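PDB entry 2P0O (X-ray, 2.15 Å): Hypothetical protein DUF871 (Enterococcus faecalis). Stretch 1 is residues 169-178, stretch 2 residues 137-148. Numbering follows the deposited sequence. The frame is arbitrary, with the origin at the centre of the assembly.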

# COMPACT_ATOMS: atom_id res chain seq x y z
N GLU A 169 -21.28 -2.57 -5.34
CA GLU A 169 -22.61 -2.61 -5.95
C GLU A 169 -23.66 -2.39 -4.89
O GLU A 169 -24.73 -1.86 -5.18
CB GLU A 169 -22.83 -3.97 -6.61
CG GLU A 169 -23.35 -3.91 -8.04
CD GLU A 169 -22.47 -4.73 -8.99
OE1 GLU A 169 -22.37 -5.98 -8.80
OE2 GLU A 169 -21.87 -4.12 -9.91
N LEU A 170 -23.35 -2.80 -3.66
CA LEU A 170 -24.22 -2.61 -2.49
C LEU A 170 -24.04 -1.24 -1.83
O LEU A 170 -24.64 -1.00 -0.78
CB LEU A 170 -24.00 -3.72 -1.45
CG LEU A 170 -24.35 -5.18 -1.76
CD1 LEU A 170 -24.02 -6.05 -0.56
CD2 LEU A 170 -25.81 -5.36 -2.17
N GLY A 171 -23.23 -0.37 -2.42
CA GLY A 171 -23.00 0.99 -1.89
C GLY A 171 -21.89 1.19 -0.86
O GLY A 171 -21.71 2.30 -0.35
N LEU A 172 -21.12 0.15 -0.57
CA LEU A 172 -20.12 0.19 0.52
C LEU A 172 -18.72 0.63 0.08
O LEU A 172 -18.40 0.58 -1.11
CB LEU A 172 -20.05 -1.19 1.19
CG LEU A 172 -21.41 -1.79 1.57
CD1 LEU A 172 -21.27 -3.26 1.91
CD2 LEU A 172 -22.01 -1.03 2.74
N GLN A 173 -17.91 1.08 1.03
CA GLN A 173 -16.51 1.36 0.80
C GLN A 173 -15.70 0.07 1.06
O GLN A 173 -16.04 -0.71 1.95
CB GLN A 173 -16.00 2.46 1.72
CG GLN A 173 -16.34 3.91 1.31
CD GLN A 173 -16.09 4.89 2.45
OE1 GLN A 173 -16.90 5.01 3.38
NE2 GLN A 173 -14.96 5.60 2.39
N VAL A 174 -14.64 -0.13 0.29
CA VAL A 174 -13.79 -1.32 0.38
C VAL A 174 -12.41 -0.92 0.87
O VAL A 174 -11.75 -0.09 0.24
CB VAL A 174 -13.66 -2.04 -0.98
CG1 VAL A 174 -12.61 -3.19 -0.90
CG2 VAL A 174 -15.01 -2.54 -1.42
N PHE A 175 -12.01 -1.51 1.99
CA PHE A 175 -10.72 -1.28 2.63
C PHE A 175 -9.96 -2.63 2.68
O PHE A 175 -10.54 -3.70 2.98
CB PHE A 175 -10.92 -0.80 4.08
CG PHE A 175 -11.27 0.67 4.22
CD1 PHE A 175 -12.46 1.16 3.72
CD2 PHE A 175 -10.42 1.54 4.90
CE1 PHE A 175 -12.78 2.52 3.87
CE2 PHE A 175 -10.74 2.89 5.07
CZ PHE A 175 -11.91 3.39 4.53
N THR A 176 -8.66 -2.56 2.44
CA THR A 176 -7.83 -3.74 2.35
C THR A 176 -6.46 -3.46 2.97
O THR A 176 -6.06 -2.29 3.12
CB THR A 176 -7.67 -4.15 0.86
OG1 THR A 176 -6.94 -5.38 0.79
CG2 THR A 176 -6.89 -3.09 0.09
N PHE A 177 -5.74 -4.51 3.33
CA PHE A 177 -4.41 -4.38 3.87
C PHE A 177 -3.32 -4.79 2.89
O PHE A 177 -3.55 -5.60 1.98
CB PHE A 177 -4.24 -5.23 5.15
CG PHE A 177 -5.09 -4.76 6.31
CD1 PHE A 177 -4.65 -3.73 7.14
CD2 PHE A 177 -6.32 -5.36 6.55
CE1 PHE A 177 -5.42 -3.30 8.23
CE2 PHE A 177 -7.10 -4.96 7.66
CZ PHE A 177 -6.66 -3.91 8.48
N VAL A 178 -2.12 -4.25 3.09
CA VAL A 178 -0.93 -4.84 2.51
C VAL A 178 -0.00 -5.09 3.71
O VAL A 178 -0.13 -4.43 4.74
CB VAL A 178 -0.25 -3.92 1.45
CG1 VAL A 178 -1.14 -3.78 0.20
CG2 VAL A 178 0.12 -2.54 2.02
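Stretch 2 (137-148) DFSRLEAWHNYY

Stretch 2 lies on stretch 1 as a neighbouring parallel β-strand, held by a ladder of backbone hydrogen bonds and reinforced by aromatic packing on one face of the sheet. The pairing illustrates a general rule: parallel strands bond through alternate residues, so that one residue of a strand grips two positions on its partner. Strand 141-144 runs beside strand 173-178 in the same sense, the axes crossing at -36° and approaching to 4.7 Å. In register, Gln 173 faces Glu 142, Val 174 faces Ala 143 and Phe 175 faces Trp 144, with CA-CA distances of 4.8, 5.1 and 4.7 Å.

The ladder opens with a weak bond from Gln 173 N to Leu 141 O (3.3 Å) and tightens at once. Ala 143 N donates to Gln 173 O at 2.7 Å, Phe 175 N to Ala 143 O at 2.9 Å, and His 145 N to Phe 175 O at 2.9 Å, the last almost linear. His 145 thus extends the bonding just beyond its strand.

Side chains alternate between faces. Val 174 and Ala 143 share one; Gln 173, Glu 142, Phe 175 and Trp 144 share the other. There the Phe 175 ring forms an offset stack with the six-membered ring of Trp 144, centroids 4.5 Å apart and planes at 28°, and Phe 175 CD2 comes within 3.1 Å of Trp 144 CZ2. Within stretch 2, Trp 144 NE1 donates to Glu 142 OE1 (3.3 Å), and both atoms lie over one face of the Phe 175 ring.

Beyond the paired residues, Tyr 147 directs its ring edge at the face of Phe 177, with CD2 3.7 Å from Phe 177 CE2. Before them, Leu 172 CD2 packs against Leu 141 CB at 3.8 Å and Phe 138 CD2 at 3.9 Å.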

# COMPACT_ATOMS: atom_id res chain seq x y z
N ASP A 137 -26.43 5.23 7.34
CA ASP A 137 -25.69 6.09 6.43
C ASP A 137 -24.66 5.19 5.73
O ASP A 137 -23.61 4.86 6.28
CB ASP A 137 -25.06 7.24 7.25
CG ASP A 137 -24.38 8.31 6.39
OD1 ASP A 137 -23.91 8.00 5.26
OD2 ASP A 137 -24.29 9.48 6.86
N PHE A 138 -24.99 4.76 4.51
CA PHE A 138 -24.15 3.84 3.73
C PHE A 138 -22.85 4.49 3.27
O PHE A 138 -21.89 3.79 2.91
CB PHE A 138 -24.92 3.28 2.53
CG PHE A 138 -25.69 2.02 2.84
CD1 PHE A 138 -26.68 2.01 3.83
CD2 PHE A 138 -25.42 0.83 2.15
CE1 PHE A 138 -27.39 0.84 4.13
CE2 PHE A 138 -26.12 -0.34 2.44
CZ PHE A 138 -27.11 -0.33 3.44
N SER A 139 -22.84 5.83 3.29
CA SER A 139 -21.65 6.64 3.01
C SER A 139 -20.68 6.57 4.18
O SER A 139 -19.53 6.99 4.06
CB SER A 139 -22.02 8.11 2.74
OG SER A 139 -21.96 8.88 3.94
N ARG A 140 -21.14 6.03 5.31
CA ARG A 140 -20.24 5.84 6.45
C ARG A 140 -19.92 4.39 6.83
O ARG A 140 -19.40 4.11 7.91
CB ARG A 140 -20.75 6.64 7.62
CG ARG A 140 -20.63 8.10 7.26
CD ARG A 140 -20.92 8.91 8.39
NE ARG A 140 -19.76 9.20 9.21
CZ ARG A 140 -19.83 10.10 10.18
NH1 ARG A 140 -20.98 10.72 10.36
NH2 ARG A 140 -18.80 10.37 10.94
N LEU A 141 -20.23 3.47 5.91
CA LEU A 141 -20.03 2.06 6.13
C LEU A 141 -18.79 1.63 5.39
O LEU A 141 -18.67 1.87 4.18
CB LEU A 141 -21.25 1.27 5.65
CG LEU A 141 -22.55 1.46 6.45
CD1 LEU A 141 -23.71 0.65 5.84
CD2 LEU A 141 -22.37 1.18 7.95
N GLU A 142 -17.85 1.01 6.10
CA GLU A 142 -16.57 0.62 5.51
C GLU A 142 -16.43 -0.88 5.63
O GLU A 142 -16.40 -1.42 6.74
CB GLU A 142 -15.41 1.32 6.22
CG GLU A 142 -15.56 2.83 6.19
CD GLU A 142 -14.43 3.62 6.84
OE1 GLU A 142 -13.52 3.03 7.47
OE2 GLU A 142 -14.45 4.86 6.69
N ALA A 143 -16.37 -1.58 4.50
CA ALA A 143 -16.20 -3.02 4.55
C ALA A 143 -14.70 -3.27 4.53
O ALA A 143 -14.04 -2.96 3.53
CB ALA A 143 -16.89 -3.68 3.36
N TRP A 144 -14.18 -3.76 5.66
CA TRP A 144 -12.74 -4.06 5.81
C TRP A 144 -12.44 -5.53 5.62
O TRP A 144 -13.04 -6.41 6.27
CB TRP A 144 -12.22 -3.67 7.20
CG TRP A 144 -12.10 -2.24 7.43
CD1 TRP A 144 -13.13 -1.35 7.59
CD2 TRP A 144 -10.89 -1.49 7.58
NE1 TRP A 144 -12.63 -0.09 7.80
CE2 TRP A 144 -11.26 -0.14 7.80
CE3 TRP A 144 -9.53 -1.81 7.50
CZ2 TRP A 144 -10.33 0.89 7.98
CZ3 TRP A 144 -8.58 -0.79 7.67
CH2 TRP A 144 -8.99 0.54 7.91
N HIS A 145 -11.49 -5.81 4.74
CA HIS A 145 -10.95 -7.15 4.63
C HIS A 145 -10.09 -7.44 5.83
O HIS A 145 -9.67 -6.54 6.55
CB HIS A 145 -10.12 -7.27 3.38
CG HIS A 145 -10.95 -7.38 2.14
ND1 HIS A 145 -11.50 -8.57 1.72
CD2 HIS A 145 -11.31 -6.45 1.23
CE1 HIS A 145 -12.19 -8.36 0.61
NE2 HIS A 145 -12.08 -7.08 0.29
N ASN A 146 -9.85 -8.71 6.05
CA ASN A 146 -8.97 -9.15 7.09
C ASN A 146 -7.54 -9.19 6.60
O ASN A 146 -7.29 -9.00 5.40
CB ASN A 146 -9.39 -10.54 7.50
CG ASN A 146 -10.76 -10.56 8.16
OD1 ASN A 146 -11.15 -9.61 8.83
ND2 ASN A 146 -11.48 -11.67 8.00
N TYR A 147 -6.61 -9.44 7.53
CA TYR A 147 -5.23 -9.81 7.15
C TYR A 147 -4.88 -11.20 7.65
O TYR A 147 -5.62 -11.79 8.44
CB TYR A 147 -4.20 -8.78 7.61
CG TYR A 147 -4.28 -8.41 9.07
CD1 TYR A 147 -3.91 -9.31 10.06
CD2 TYR A 147 -4.72 -7.15 9.45
CE1 TYR A 147 -3.99 -8.98 11.42
CE2 TYR A 147 -4.81 -6.81 10.81
CZ TYR A 147 -4.42 -7.73 11.78
OH TYR A 147 -4.47 -7.42 13.11
N TYR A 148 -3.77 -11.74 7.17
CA TYR A 148 -3.52 -13.17 7.33
C TYR A 148 -2.11 -13.40 7.78
O TYR A 148 -1.22 -13.46 6.94
CB TYR A 148 -3.85 -13.90 6.02
CG TYR A 148 -5.30 -13.71 5.66
CD1 TYR A 148 -6.30 -14.54 6.21
CD2 TYR A 148 -5.69 -12.66 4.87
CE1 TYR A 148 -7.66 -14.31 5.91
CE2 TYR A 148 -7.03 -12.42 4.58
CZ TYR A 148 -7.99 -13.23 5.11
OH TYR A 148 -9.31 -12.97 4.78